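Local coordinates for protein N-acetylneuraminate lyase (Fusobacterium nucleatum subsp. nucleatum ATCC 25586, PDB 5ZKA) that is a lyase of the dihydrodipicolinate synthetase family, built on a TIM-barrel fold, at residues K19-A24 and K52-Y57; E72-F77 and A102-K107; V88-Q93 and L112-L117; L186-R191 and T211-D216. All coordinates share one frame; numbering follows the deposited sequence.

Interaction 1: residues K19-A24 and K52-Y57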
loop_
_atom_site.group_PDB
_atom_site.type_symbol
_atom_site.label_atom_id
_atom_site.label_comp_id
_atom_site.label_asym_id
_atom_site.label_seq_id
_atom_site.Cartn_x
_atom_site.Cartn_y
_atom_site.Cartn_z
ATOM N N LYS A 19 12.709 3.432 -18.459
ATOM C CA LYS A 19 11.367 3.497 -17.895
ATOM C C LYS A 19 10.419 2.567 -18.645
ATOM O O LYS A 19 10.644 2.232 -19.810
ATOM C CB LYS A 19 10.827 4.926 -17.965
ATOM C CG LYS A 19 11.637 5.940 -17.185
ATOM C CD LYS A 19 11.144 7.362 -17.428
ATOM C CE LYS A 19 10.656 8.004 -16.137
ATOM N NZ LYS A 19 10.279 9.431 -16.355
ATOM N N GLY A 20 9.348 2.150 -17.967
ATOM C CA GLY A 20 8.243 1.494 -18.642
ATOM C C GLY A 20 7.918 0.143 -18.038
ATOM O O GLY A 20 8.366 -0.208 -16.940
ATOM N N ILE A 21 7.132 -0.630 -18.787
ATOM C CA ILE A 21 6.567 -1.894 -18.322
ATOM C C ILE A 21 7.458 -3.044 -18.786
ATOM O O ILE A 21 7.673 -3.216 -19.989
ATOM C CB ILE A 21 5.135 -2.072 -18.848
ATOM C CG1 ILE A 21 4.263 -0.870 -18.470
ATOM C CG2 ILE A 21 4.544 -3.376 -18.364
ATOM C CD1 ILE A 21 4.039 -0.719 -16.990
ATOM N N TYR A 22 7.966 -3.829 -17.834
ATOM C CA TYR A 22 8.814 -4.992 -18.103
ATOM C C TYR A 22 8.071 -6.274 -17.747
ATOM O O TYR A 22 7.587 -6.416 -16.620
ATOM C CB TYR A 22 10.100 -4.957 -17.264
ATOM C CG TYR A 22 11.123 -3.916 -17.643
ATOM C CD1 TYR A 22 10.849 -2.564 -17.493
ATOM C CD2 TYR A 22 12.388 -4.289 -18.092
ATOM C CE1 TYR A 22 11.782 -1.605 -17.826
ATOM C CE2 TYR A 22 13.337 -3.335 -18.420
ATOM C CZ TYR A 22 13.028 -1.995 -18.274
ATOM O OH TYR A 22 13.946 -1.034 -18.593
ATOM N N SER A 23 8.028 -7.232 -18.672
ATOM C CA SER A 23 7.576 -8.567 -18.300
ATOM C C SER A 23 8.708 -9.314 -17.610
ATOM O O SER A 23 9.831 -9.353 -18.118
ATOM C CB SER A 23 7.132 -9.361 -19.530
ATOM O OG SER A 23 5.852 -8.940 -19.978
ATOM N N ALA A 24 8.410 -9.920 -16.465
ATOM C CA ALA A 24 9.317 -10.899 -15.877
ATOM C C ALA A 24 9.153 -12.162 -16.694
ATOM O O ALA A 24 8.147 -12.871 -16.581
ATOM C CB ALA A 24 9.007 -11.128 -14.401
ATOM N N LYS A 52 3.635 -5.661 -26.341
ATOM C CA LYS A 52 4.273 -4.359 -26.560
ATOM C C LYS A 52 4.987 -3.854 -25.304
ATOM O O LYS A 52 5.020 -2.652 -25.031
ATOM C CB LYS A 52 3.259 -3.320 -27.053
ATOM C CG LYS A 52 2.632 -3.654 -28.390
ATOM C CD LYS A 52 3.678 -3.757 -29.468
ATOM C CE LYS A 52 3.009 -3.756 -30.846
ATOM N NZ LYS A 52 4.005 -3.706 -31.946
ATOM N N VAL A 53 5.581 -4.775 -24.539
ATOM C CA VAL A 53 6.311 -4.367 -23.339
ATOM C C VAL A 53 7.486 -3.475 -23.723
ATOM O O VAL A 53 8.021 -3.542 -24.837
ATOM C CB VAL A 53 6.822 -5.570 -22.529
ATOM C CG1 VAL A 53 5.674 -6.416 -22.033
ATOM C CG2 VAL A 53 7.805 -6.375 -23.364
ATOM N N ASP A 54 7.869 -2.610 -22.795
ATOM C CA ASP A 54 9.057 -1.784 -22.949
ATOM C C ASP A 54 10.343 -2.540 -22.637
ATOM O O ASP A 54 11.415 -2.099 -23.059
ATOM C CB ASP A 54 8.956 -0.557 -22.034
ATOM C CG ASP A 54 7.682 0.234 -22.271
ATOM O OD1 ASP A 54 7.505 0.714 -23.406
ATOM O OD2 ASP A 54 6.856 0.365 -21.339
ATOM N N GLY A 55 10.266 -3.654 -21.918
ATOM C CA GLY A 55 11.478 -4.360 -21.538
ATOM C C GLY A 55 11.164 -5.770 -21.099
ATOM O O GLY A 55 10.003 -6.140 -20.896
ATOM N N LEU A 56 12.227 -6.569 -20.978
ATOM C CA LEU A 56 12.142 -7.915 -20.428
ATOM C C LEU A 56 13.080 -8.017 -19.234
ATOM O O LEU A 56 14.230 -7.571 -19.308
ATOM C CB LEU A 56 12.500 -8.979 -21.473
ATOM C CG LEU A 56 11.541 -9.101 -22.661
ATOM C CD1 LEU A 56 12.073 -10.098 -23.680
ATOM C CD2 LEU A 56 10.146 -9.505 -22.192
ATOM N N TYR A 57 12.572 -8.579 -18.138
ATOM C CA TYR A 57 13.349 -8.880 -16.944
ATOM C C TYR A 57 13.646 -10.374 -16.962
ATOM O O TYR A 57 12.746 -11.192 -16.753
ATOM C CB TYR A 57 12.559 -8.474 -15.704
ATOM C CG TYR A 57 13.312 -8.520 -14.413
ATOM C CD1 TYR A 57 14.112 -7.457 -14.015
ATOM C CD2 TYR A 57 13.175 -9.603 -13.553
ATOM C CE1 TYR A 57 14.779 -7.484 -12.792
ATOM C CE2 TYR A 57 13.836 -9.636 -12.341
ATOM C CZ TYR A 57 14.634 -8.577 -11.969
ATOM O OH TYR A 57 15.281 -8.615 -10.754
#
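Strands 20-24 and 55-57 are neighbouring parallel strands of the TIM barrel, linked through helix 37-49 as a beta-alpha-beta unit. Tyr22 pairs with Gly55, Ser23 with Leu56 and Ala24 with Tyr57, and the short strand axes diverge by 39°. Ser23 bonds in both directions: its N reaches Gly55 O at 3.2 Å, and its O receives Tyr57 N at 2.8 Å along an almost straight line (176°), although this donor stands above the carbonyl plane. At the N-terminal end Asp54 grips the backbone of Ile21 twice. Asp54 OD2 takes Ile21 N at 2.8 Å on the anti lone pair, and Asp54 N donates to Ile21 O at 2.9 Å, in the carbonyl plane; Gly55 N adds a weak bond to that oxygen. The other carboxylate oxygen, OD1, forms a salt bridge with Lys231 of helix 223-237, so both ends of the group are fixed. Gly55 CA sits over one face of the Tyr22 ring, offset toward the rim, a CH-pi contact 3.9 Å from the centroid; Tyr22 OH bonds to Met18 O. On the opposite face of the sheet, Ser23 OG bonds to Asn47 and rests 3.3 Å from Val53 CG1.

Interaction 2: residues E72-F77 and A102-K107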
loop_
_atom_site.group_PDB
_atom_site.type_symbol
_atom_site.label_atom_id
_atom_site.label_comp_id
_atom_site.label_asym_id
_atom_site.label_seq_id
_atom_site.Cartn_x
_atom_site.Cartn_y
_atom_site.Cartn_z
ATOM N N GLU A 72 21.865 -23.773 -16.970
ATOM C CA GLU A 72 20.540 -23.516 -17.509
ATOM C C GLU A 72 20.216 -22.027 -17.471
ATOM O O GLU A 72 19.624 -21.495 -18.420
ATOM C CB GLU A 72 19.511 -24.354 -16.748
ATOM C CG GLU A 72 19.531 -25.813 -17.205
ATOM C CD GLU A 72 18.766 -26.770 -16.305
ATOM O OE1 GLU A 72 18.573 -26.466 -15.109
ATOM O OE2 GLU A 72 18.348 -27.839 -16.811
ATOM N N LYS A 73 20.625 -21.329 -16.400
ATOM C CA LYS A 73 20.456 -19.878 -16.370
ATOM C C LYS A 73 21.182 -19.220 -17.536
ATOM O O LYS A 73 20.637 -18.325 -18.197
ATOM C CB LYS A 73 20.966 -19.300 -15.051
ATOM C CG LYS A 73 20.136 -19.674 -13.833
ATOM C CD LYS A 73 20.942 -19.385 -12.550
ATOM C CE LYS A 73 20.240 -19.888 -11.295
ATOM N NZ LYS A 73 20.963 -19.429 -10.048
ATOM N N LYS A 74 22.419 -19.651 -17.803
ATOM C CA LYS A 74 23.190 -19.064 -18.896
ATOM C C LYS A 74 22.488 -19.254 -20.239
ATOM O O LYS A 74 22.462 -18.340 -21.073
ATOM C CB LYS A 74 24.595 -19.672 -18.925
ATOM C CG LYS A 74 25.470 -19.312 -17.724
ATOM C CD LYS A 74 26.830 -20.027 -17.805
ATOM C CE LYS A 74 27.791 -19.553 -16.729
ATOM N NZ LYS A 74 29.095 -20.286 -16.811
ATOM N N ARG A 75 21.920 -20.438 -20.471
ATOM C CA ARG A 75 21.273 -20.697 -21.753
ATOM C C ARG A 75 20.033 -19.824 -21.934
ATOM O O ARG A 75 19.756 -19.349 -23.042
ATOM C CB ARG A 75 20.912 -22.177 -21.873
ATOM C CG ARG A 75 20.338 -22.553 -23.239
ATOM C CD ARG A 75 21.429 -22.622 -24.316
ATOM N NE ARG A 75 20.876 -22.696 -25.672
ATOM C CZ ARG A 75 21.143 -21.825 -26.644
ATOM N NH1 ARG A 75 21.970 -20.809 -26.421
ATOM N NH2 ARG A 75 20.588 -21.964 -27.846
ATOM N N VAL A 76 19.274 -19.598 -20.858
ATOM C CA VAL A 76 18.138 -18.676 -20.928
ATOM C C VAL A 76 18.610 -17.282 -21.327
ATOM O O VAL A 76 18.020 -16.633 -22.199
ATOM C CB VAL A 76 17.385 -18.647 -19.586
ATOM C CG1 VAL A 76 16.397 -17.476 -19.543
ATOM C CG2 VAL A 76 16.670 -19.971 -19.358
ATOM N N PHE A 77 19.686 -16.804 -20.696
ATOM C CA PHE A 77 20.209 -15.478 -21.022
ATOM C C PHE A 77 20.659 -15.401 -22.475
ATOM O O PHE A 77 20.464 -14.372 -23.136
ATOM C CB PHE A 77 21.381 -15.116 -20.107
ATOM C CG PHE A 77 20.987 -14.788 -18.689
ATOM C CD1 PHE A 77 20.062 -13.788 -18.411
ATOM C CD2 PHE A 77 21.586 -15.445 -17.630
ATOM C CE1 PHE A 77 19.713 -13.485 -17.101
ATOM C CE2 PHE A 77 21.250 -15.132 -16.307
ATOM C CZ PHE A 77 20.313 -14.154 -16.046
ATOM N N ALA A 102 26.894 -15.343 -8.631
ATOM C CA ALA A 102 26.334 -14.065 -9.056
ATOM C C ALA A 102 27.331 -13.285 -9.906
ATOM O O ALA A 102 26.962 -12.685 -10.924
ATOM C CB ALA A 102 25.906 -13.252 -7.828
ATOM N N VAL A 103 28.604 -13.295 -9.512
ATOM C CA VAL A 103 29.628 -12.606 -10.293
ATOM C C VAL A 103 29.862 -13.318 -11.621
ATOM O O VAL A 103 29.986 -12.677 -12.672
ATOM C CB VAL A 103 30.927 -12.490 -9.474
ATOM C CG1 VAL A 103 32.095 -12.102 -10.380
ATOM C CG2 VAL A 103 30.754 -11.489 -8.311
ATOM N N GLU A 104 29.936 -14.652 -11.593
ATOM C CA GLU A 104 30.112 -15.423 -12.819
ATOM C C GLU A 104 28.994 -15.136 -13.816
ATOM O O GLU A 104 29.247 -14.886 -15.004
ATOM C CB GLU A 104 30.158 -16.912 -12.484
ATOM C CG GLU A 104 30.274 -17.819 -13.699
ATOM C CD GLU A 104 30.245 -19.289 -13.330
ATOM O OE1 GLU A 104 30.640 -19.625 -12.193
ATOM O OE2 GLU A 104 29.835 -20.112 -14.175
ATOM N N LEU A 105 27.746 -15.195 -13.356
ATOM C CA LEU A 105 26.616 -14.907 -14.238
ATOM C C LEU A 105 26.621 -13.451 -14.690
ATOM O O LEU A 105 26.272 -13.148 -15.839
ATOM C CB LEU A 105 25.306 -15.233 -13.525
ATOM C CG LEU A 105 24.951 -16.699 -13.281
ATOM C CD1 LEU A 105 23.778 -16.752 -12.297
ATOM C CD2 LEU A 105 24.570 -17.380 -14.577
ATOM N N GLY A 106 26.989 -12.535 -13.794
ATOM C CA GLY A 106 27.026 -11.128 -14.162
ATOM C C GLY A 106 28.061 -10.832 -15.231
ATOM O O GLY A 106 27.806 -10.068 -16.166
ATOM N N LYS A 107 29.242 -11.441 -15.120
ATOM C CA LYS A 107 30.235 -11.274 -16.176
ATOM C C LYS A 107 29.749 -11.884 -17.484
ATOM O O LYS A 107 29.953 -11.314 -18.567
ATOM C CB LYS A 107 31.563 -11.909 -15.755
ATOM C CG LYS A 107 32.243 -11.220 -14.576
ATOM C CD LYS A 107 33.652 -11.777 -14.357
ATOM C CE LYS A 107 34.338 -11.107 -13.171
ATOM N NZ LYS A 107 35.487 -11.907 -12.636
#
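Helices 70-84 and 99-112 lie side by side in the outer helical layer of the TIM barrel. Their short axes run nearly parallel, with a signed crossing angle of -23°, and approach to 10.9 Å at their closest, so side chains rather than backbones make the contact. At the start of segment 102-107, Ala102 and Val103 pack on helix 129-143, the next helix in the layer. Glu104 is the first residue to reach 72-77. Its CG is anti to the backbone N and the chain is extended beyond it, which carries the carboxylate across to Lys74. There Lys74 NZ meets Glu104 OE2 at 2.7 Å in a salt bridge, on the anti lone pair, the one away from the other oxygen. Lys74 is also stretched out, and the two chains cross at about a right angle, tip to tip on the outer side of the helix pair. The ammonium has further company in a cation-pi contact with Tyr108.

Leu105 follows and supplies the apolar part, with more surface buried than any other residue of the two segments. Its two methyls divide the work. CD1 of Leu105 touches Lys73 CD at 3.9 Å, where the chains cross almost perpendicularly and the lysine runs past to a salt bridge between its NZ and Glu101. CD2 of Leu105 lies 3.8 Å from Lys74 CG, so the aliphatic root of the ion-paired lysine is packed as well. The same methyl approaches the edge of the Phe77 ring, with Leu105 CD2 at 4.4 Å from Phe77 CE2.

Interaction 3: residues V88-Q93 and L112-L117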
loop_
_atom_site.group_PDB
_atom_site.type_symbol
_atom_site.label_atom_id
_atom_site.label_comp_id
_atom_site.label_asym_id
_atom_site.label_seq_id
_atom_site.Cartn_x
_atom_site.Cartn_y
_atom_site.Cartn_z
ATOM N N VAL A 88 13.832 -4.111 -27.226
ATOM C CA VAL A 88 13.308 -3.692 -25.934
ATOM C C VAL A 88 14.468 -3.618 -24.949
ATOM O O VAL A 88 15.570 -4.110 -25.209
ATOM C CB VAL A 88 12.218 -4.651 -25.414
ATOM C CG1 VAL A 88 11.006 -4.654 -26.359
ATOM C CG2 VAL A 88 12.787 -6.060 -25.289
ATOM N N ASN A 89 14.213 -2.983 -23.807
ATOM C CA ASN A 89 15.196 -3.008 -22.728
ATOM C C ASN A 89 15.324 -4.420 -22.174
ATOM O O ASN A 89 14.357 -5.184 -22.129
ATOM C CB ASN A 89 14.798 -2.072 -21.590
ATOM C CG ASN A 89 14.931 -0.607 -21.952
ATOM O OD1 ASN A 89 16.008 -0.137 -22.312
ATOM N ND2 ASN A 89 13.822 0.126 -21.854
ATOM N N LEU A 90 16.527 -4.757 -21.709
ATOM C CA LEU A 90 16.764 -6.040 -21.066
ATOM C C LEU A 90 17.475 -5.823 -19.742
ATOM O O LEU A 90 18.477 -5.106 -19.691
ATOM C CB LEU A 90 17.615 -6.950 -21.946
ATOM C CG LEU A 90 17.031 -7.401 -23.279
ATOM C CD1 LEU A 90 18.079 -8.192 -24.015
ATOM C CD2 LEU A 90 15.811 -8.247 -23.044
ATOM N N ILE A 91 16.971 -6.466 -18.690
ATOM C CA ILE A 91 17.635 -6.540 -17.392
ATOM C C ILE A 91 17.896 -8.009 -17.091
ATOM O O ILE A 91 17.003 -8.848 -17.269
ATOM C CB ILE A 91 16.789 -5.907 -16.268
ATOM C CG1 ILE A 91 16.510 -4.424 -16.537
ATOM C CG2 ILE A 91 17.486 -6.089 -14.881
ATOM C CD1 ILE A 91 15.374 -3.859 -15.643
ATOM N N ALA A 92 19.108 -8.323 -16.633
ATOM C CA ALA A 92 19.469 -9.693 -16.298
ATOM C C ALA A 92 19.581 -9.814 -14.786
ATOM O O ALA A 92 20.447 -9.178 -14.175
ATOM C CB ALA A 92 20.789 -10.090 -16.972
ATOM N N GLN A 93 18.708 -10.623 -14.187
ATOM C CA GLN A 93 18.776 -10.908 -12.755
ATOM C C GLN A 93 19.807 -12.009 -12.519
ATOM O O GLN A 93 19.633 -13.132 -13.003
ATOM C CB GLN A 93 17.398 -11.322 -12.241
ATOM C CG GLN A 93 17.197 -11.152 -10.727
ATOM C CD GLN A 93 17.926 -12.199 -9.924
ATOM O OE1 GLN A 93 18.526 -11.905 -8.896
ATOM N NE2 GLN A 93 17.885 -13.433 -10.395
ATOM N N LEU A 112 27.560 -11.005 -23.072
ATOM C CA LEU A 112 26.513 -11.216 -24.072
ATOM C C LEU A 112 25.931 -9.905 -24.579
ATOM O O LEU A 112 25.388 -9.870 -25.684
ATOM C CB LEU A 112 25.383 -12.082 -23.497
ATOM C CG LEU A 112 25.595 -13.587 -23.288
ATOM C CD1 LEU A 112 24.354 -14.209 -22.676
ATOM C CD2 LEU A 112 25.980 -14.326 -24.567
ATOM N N GLY A 113 26.014 -8.834 -23.797
ATOM C CA GLY A 113 25.521 -7.549 -24.252
ATOM C C GLY A 113 24.405 -6.961 -23.411
ATOM O O GLY A 113 23.843 -5.920 -23.765
ATOM N N TYR A 114 24.060 -7.611 -22.305
ATOM C CA TYR A 114 23.112 -7.016 -21.374
ATOM C C TYR A 114 23.729 -5.772 -20.749
ATOM O O TYR A 114 24.900 -5.767 -20.363
ATOM C CB TYR A 114 22.718 -8.004 -20.279
ATOM C CG TYR A 114 21.782 -9.121 -20.701
ATOM C CD1 TYR A 114 22.271 -10.255 -21.348
ATOM C CD2 TYR A 114 20.416 -9.057 -20.421
ATOM C CE1 TYR A 114 21.430 -11.285 -21.724
ATOM C CE2 TYR A 114 19.566 -10.088 -20.783
ATOM C CZ TYR A 114 20.078 -11.201 -21.435
ATOM O OH TYR A 114 19.240 -12.234 -21.796
ATOM N N LYS A 115 22.934 -4.706 -20.660
ATOM C CA LYS A 115 23.425 -3.403 -20.236
ATOM C C LYS A 115 22.917 -3.031 -18.857
ATOM O O LYS A 115 23.114 -1.896 -18.414
ATOM C CB LYS A 115 23.034 -2.328 -21.257
ATOM C CG LYS A 115 23.885 -2.356 -22.526
ATOM C CD LYS A 115 25.363 -2.297 -22.171
ATOM C CE LYS A 115 26.253 -2.359 -23.404
ATOM N NZ LYS A 115 26.116 -1.151 -24.270
ATOM N N CYS A 116 22.264 -3.961 -18.170
ATOM C CA CYS A 116 21.809 -3.701 -16.818
ATOM C C CYS A 116 21.588 -5.038 -16.131
ATOM O O CYS A 116 21.024 -5.963 -16.732
ATOM C CB CYS A 116 20.524 -2.868 -16.807
ATOM S SG CYS A 116 20.065 -2.341 -15.140
ATOM N N LEU A 117 22.046 -5.128 -14.885
ATOM C CA LEU A 117 21.887 -6.298 -14.036
ATOM C C LEU A 117 20.859 -6.012 -12.957
ATOM O O LEU A 117 20.529 -4.862 -12.670
ATOM C CB LEU A 117 23.206 -6.684 -13.352
ATOM C CG LEU A 117 24.456 -6.900 -14.203
ATOM C CD1 LEU A 117 25.635 -7.300 -13.300
ATOM C CD2 LEU A 117 24.190 -7.961 -15.236
HETATM O O HOH W 1 20.454 -4.851 -21.792
#
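The Tyr114 ring lies obliquely against two side chains on one face of strand 89-93, in a beta-alpha-beta unit of the TIM barrel that runs through helix 99-112. Leu90 and Ala92, two residues apart on that face, both touch it through CB. Ala92 CB sits 3.6 Å from Tyr114 CD2 and makes an off-centre CH-pi contact, 30° from the ring normal, while Leu90 CB meets the same CD2 at 3.8 Å as the two side chains cross obliquely. The ring is held at its far end by a bond between Tyr114 OH and Phe77 O of helix 70-84. Ile91, between them in sequence, has Cys116 as its side-chain neighbour, Ile91 CG1 to Cys116 CB at 4.3 Å, and both residues also touch Met18 and Ile148.

Helix 99-112 ends in a Schellman motif at Gly113, whose positive phi turns the chain back toward the sheet. The parallel pairing begins where Ala92 N donates to Cys116 O at 3.0 Å, in the carbonyl plane and close to straight (166°). Ala92 O then receives a CA-H contact from Leu117 CA at 3.2 Å. Before that point the backbones stand apart and one water bridges them, accepting from Lys115 N at 2.7 Å and donating to Leu90 O at 2.9 Å.

Interaction 4: residues L186-R191 and T211-D216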
loop_
_atom_site.group_PDB
_atom_site.type_symbol
_atom_site.label_atom_id
_atom_site.label_comp_id
_atom_site.label_asym_id
_atom_site.label_seq_id
_atom_site.Cartn_x
_atom_site.Cartn_y
_atom_site.Cartn_z
ATOM N N LEU A 186 6.980 3.614 2.731
ATOM C CA LEU A 186 8.382 3.470 2.348
ATOM C C LEU A 186 8.580 3.786 0.866
ATOM O O LEU A 186 9.586 4.403 0.489
ATOM C CB LEU A 186 8.869 2.060 2.677
ATOM C CG LEU A 186 10.317 1.732 2.309
ATOM C CD1 LEU A 186 11.291 2.536 3.161
ATOM C CD2 LEU A 186 10.559 0.235 2.464
ATOM N N LEU A 187 7.622 3.391 0.008
ATOM C CA LEU A 187 7.754 3.682 -1.419
ATOM C C LEU A 187 7.821 5.183 -1.659
ATOM O O LEU A 187 8.667 5.661 -2.418
ATOM C CB LEU A 187 6.597 3.056 -2.208
ATOM C CG LEU A 187 6.552 3.362 -3.716
ATOM C CD1 LEU A 187 7.871 2.994 -4.412
ATOM C CD2 LEU A 187 5.351 2.686 -4.398
ATOM N N GLU A 188 6.951 5.947 -0.995
ATOM C CA GLU A 188 6.989 7.397 -1.144
ATOM C C GLU A 188 8.280 7.987 -0.578
ATOM O O GLU A 188 8.826 8.946 -1.137
ATOM C CB GLU A 188 5.749 8.010 -0.471
ATOM C CG GLU A 188 5.689 9.548 -0.488
ATOM C CD GLU A 188 6.577 10.195 0.579
ATOM O OE1 GLU A 188 6.713 9.599 1.668
ATOM O OE2 GLU A 188 7.146 11.276 0.319
ATOM N N ARG A 189 8.780 7.446 0.542
ATOM C CA ARG A 189 10.007 7.980 1.141
ATOM C C ARG A 189 11.220 7.720 0.253
ATOM O O ARG A 189 12.091 8.585 0.120
ATOM C CB ARG A 189 10.238 7.370 2.529
ATOM C CG ARG A 189 9.239 7.795 3.615
ATOM C CD ARG A 189 9.554 9.192 4.147
ATOM N NE ARG A 189 8.944 10.224 3.313
ATOM C CZ ARG A 189 9.277 11.506 3.366
ATOM N NH1 ARG A 189 10.210 11.920 4.215
ATOM N NH2 ARG A 189 8.687 12.376 2.562
ATOM N N VAL A 190 11.290 6.537 -0.361
ATOM C CA VAL A 190 12.387 6.235 -1.285
ATOM C C VAL A 190 12.306 7.135 -2.513
ATOM O O VAL A 190 13.320 7.670 -2.969
ATOM C CB VAL A 190 12.353 4.744 -1.669
ATOM C CG1 VAL A 190 13.377 4.449 -2.768
ATOM C CG2 VAL A 190 12.634 3.884 -0.428
ATOM N N ARG A 191 11.091 7.338 -3.046
ATOM C CA ARG A 191 10.918 8.223 -4.198
ATOM C C ARG A 191 11.390 9.634 -3.888
ATOM O O ARG A 191 12.062 10.268 -4.711
ATOM C CB ARG A 191 9.449 8.246 -4.647
ATOM C CG ARG A 191 9.125 9.307 -5.711
ATOM C CD ARG A 191 9.591 8.914 -7.126
ATOM N NE ARG A 191 11.053 8.821 -7.218
ATOM C CZ ARG A 191 11.700 8.145 -8.160
ATOM N NH1 ARG A 191 11.012 7.513 -9.109
ATOM N NH2 ARG A 191 13.036 8.090 -8.143
ATOM N N THR A 211 2.030 4.036 -9.439
ATOM C CA THR A 211 2.295 5.007 -10.498
ATOM C C THR A 211 2.151 6.444 -9.998
ATOM O O THR A 211 2.959 7.314 -10.351
ATOM C CB THR A 211 1.366 4.749 -11.688
ATOM O OG1 THR A 211 1.596 3.414 -12.154
ATOM C CG2 THR A 211 1.672 5.717 -12.821
ATOM N N VAL A 212 1.144 6.724 -9.166
ATOM C CA VAL A 212 0.973 8.114 -8.743
ATOM C C VAL A 212 1.964 8.526 -7.660
ATOM O O VAL A 212 2.074 9.726 -7.363
ATOM C CB VAL A 212 -0.475 8.384 -8.282
ATOM C CG1 VAL A 212 -1.470 8.004 -9.402
ATOM C CG2 VAL A 212 -0.799 7.656 -6.969
ATOM N N LEU A 213 2.689 7.579 -7.062
ATOM C CA LEU A 213 3.846 7.888 -6.223
ATOM C C LEU A 213 5.131 8.031 -7.035
ATOM O O LEU A 213 6.213 8.128 -6.453
ATOM C CB LEU A 213 4.043 6.807 -5.154
ATOM C CG LEU A 213 2.992 6.795 -4.032
ATOM C CD1 LEU A 213 3.302 5.697 -3.029
ATOM C CD2 LEU A 213 2.953 8.145 -3.309
ATOM N N GLY A 214 5.038 8.024 -8.367
ATOM C CA GLY A 214 6.161 8.387 -9.210
ATOM C C GLY A 214 7.125 7.278 -9.573
ATOM O O GLY A 214 8.264 7.583 -9.954
ATOM N N VAL A 215 6.720 6.005 -9.499
ATOM C CA VAL A 215 7.629 4.952 -9.975
ATOM C C VAL A 215 7.898 5.149 -11.475
ATOM O O VAL A 215 7.126 5.789 -12.199
ATOM C CB VAL A 215 7.108 3.529 -9.704
ATOM C CG1 VAL A 215 6.975 3.266 -8.212
ATOM C CG2 VAL A 215 5.786 3.294 -10.414
ATOM N N ASP A 216 9.041 4.635 -11.922
ATOM C CA ASP A 216 9.502 4.814 -13.296
ATOM C C ASP A 216 9.049 3.695 -14.207
ATOM O O ASP A 216 9.282 3.758 -15.419
ATOM C CB ASP A 216 11.024 4.932 -13.305
ATOM C CG ASP A 216 11.499 6.091 -12.458
ATOM O OD1 ASP A 216 11.445 7.234 -12.956
ATOM O OD2 ASP A 216 11.886 5.870 -11.287
#
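Arg191 NH1 holds two acceptors at once, both close to the guanidinium plane. Gly214 O lies 2.9 Å from Arg191 NH1, with the donor above the carbonyl plane. Asp216 OD2, also 2.9 Å from Arg191 NH1, completes a salt bridge whose N-H points at the oxygen at 163°. The carboxylate is met from above its own plane, the two flat groups being turned 82° apart. Bends at chi2 and chi3 bring the arginine into this position, and its NH2 is bound by Lys197 O and Phe194 O. Asp216 OD2 takes a second bond from Ile199 N, so each charged group is fixed on more than one side.

A second ion pair lies within helix 184-193. Arg189 grips Glu188 side-on, Arg189 NE to Glu188 OE1 at 2.8 Å and Arg189 NH2 to Glu188 OE2 at 2.9 Å, each on a syn lone pair. Both Glu188 oxygens also hydrogen-bond to another protein chain, and Arg189 NH1 is salt-bridged to it, placing this pair at a subunit interface.

In the TIM barrel, the contact sets helix 184-193 against the turn that leads from helix 207-212 into strand 217-220. Leu213 enters between the helix side chains: its CD1 is 3.9 Å from Leu187 CD2, and its CD2 is 4.0 Å from Glu188 CB. Leu187 CD1 meets Val215 CG1 at 3.9 Å. Under the bent arginine, Arg191 CG covers Leu213 O at 3.2 Å, a buried oxygen without a polar partner in the model.

Overall arrangement
Interactions 1 and 3 continue one sheet: strands 55-58 and 89-93 are neighbours, and Leu56 N reaches Asn89 O at 2.8 Å while Leu56 O lies 3.0 Å from Ile91 N. Interaction 2 backs interaction 3 from the helical layer, their centres about 11 Å apart, with Phe77 CE1 3.6 Å from Ala92 CB. On the other flank, interaction 4 joins interaction 1 where Gly20 N meets Asp216 O at 3.0 Å. Interactions 2 and 4 lie on opposite sides of the chain's centre, about 31 Å between contact centres. Lys178, which carries the modification KPI, follows strand 174-176 of the barrel; none of the four contacts includes it.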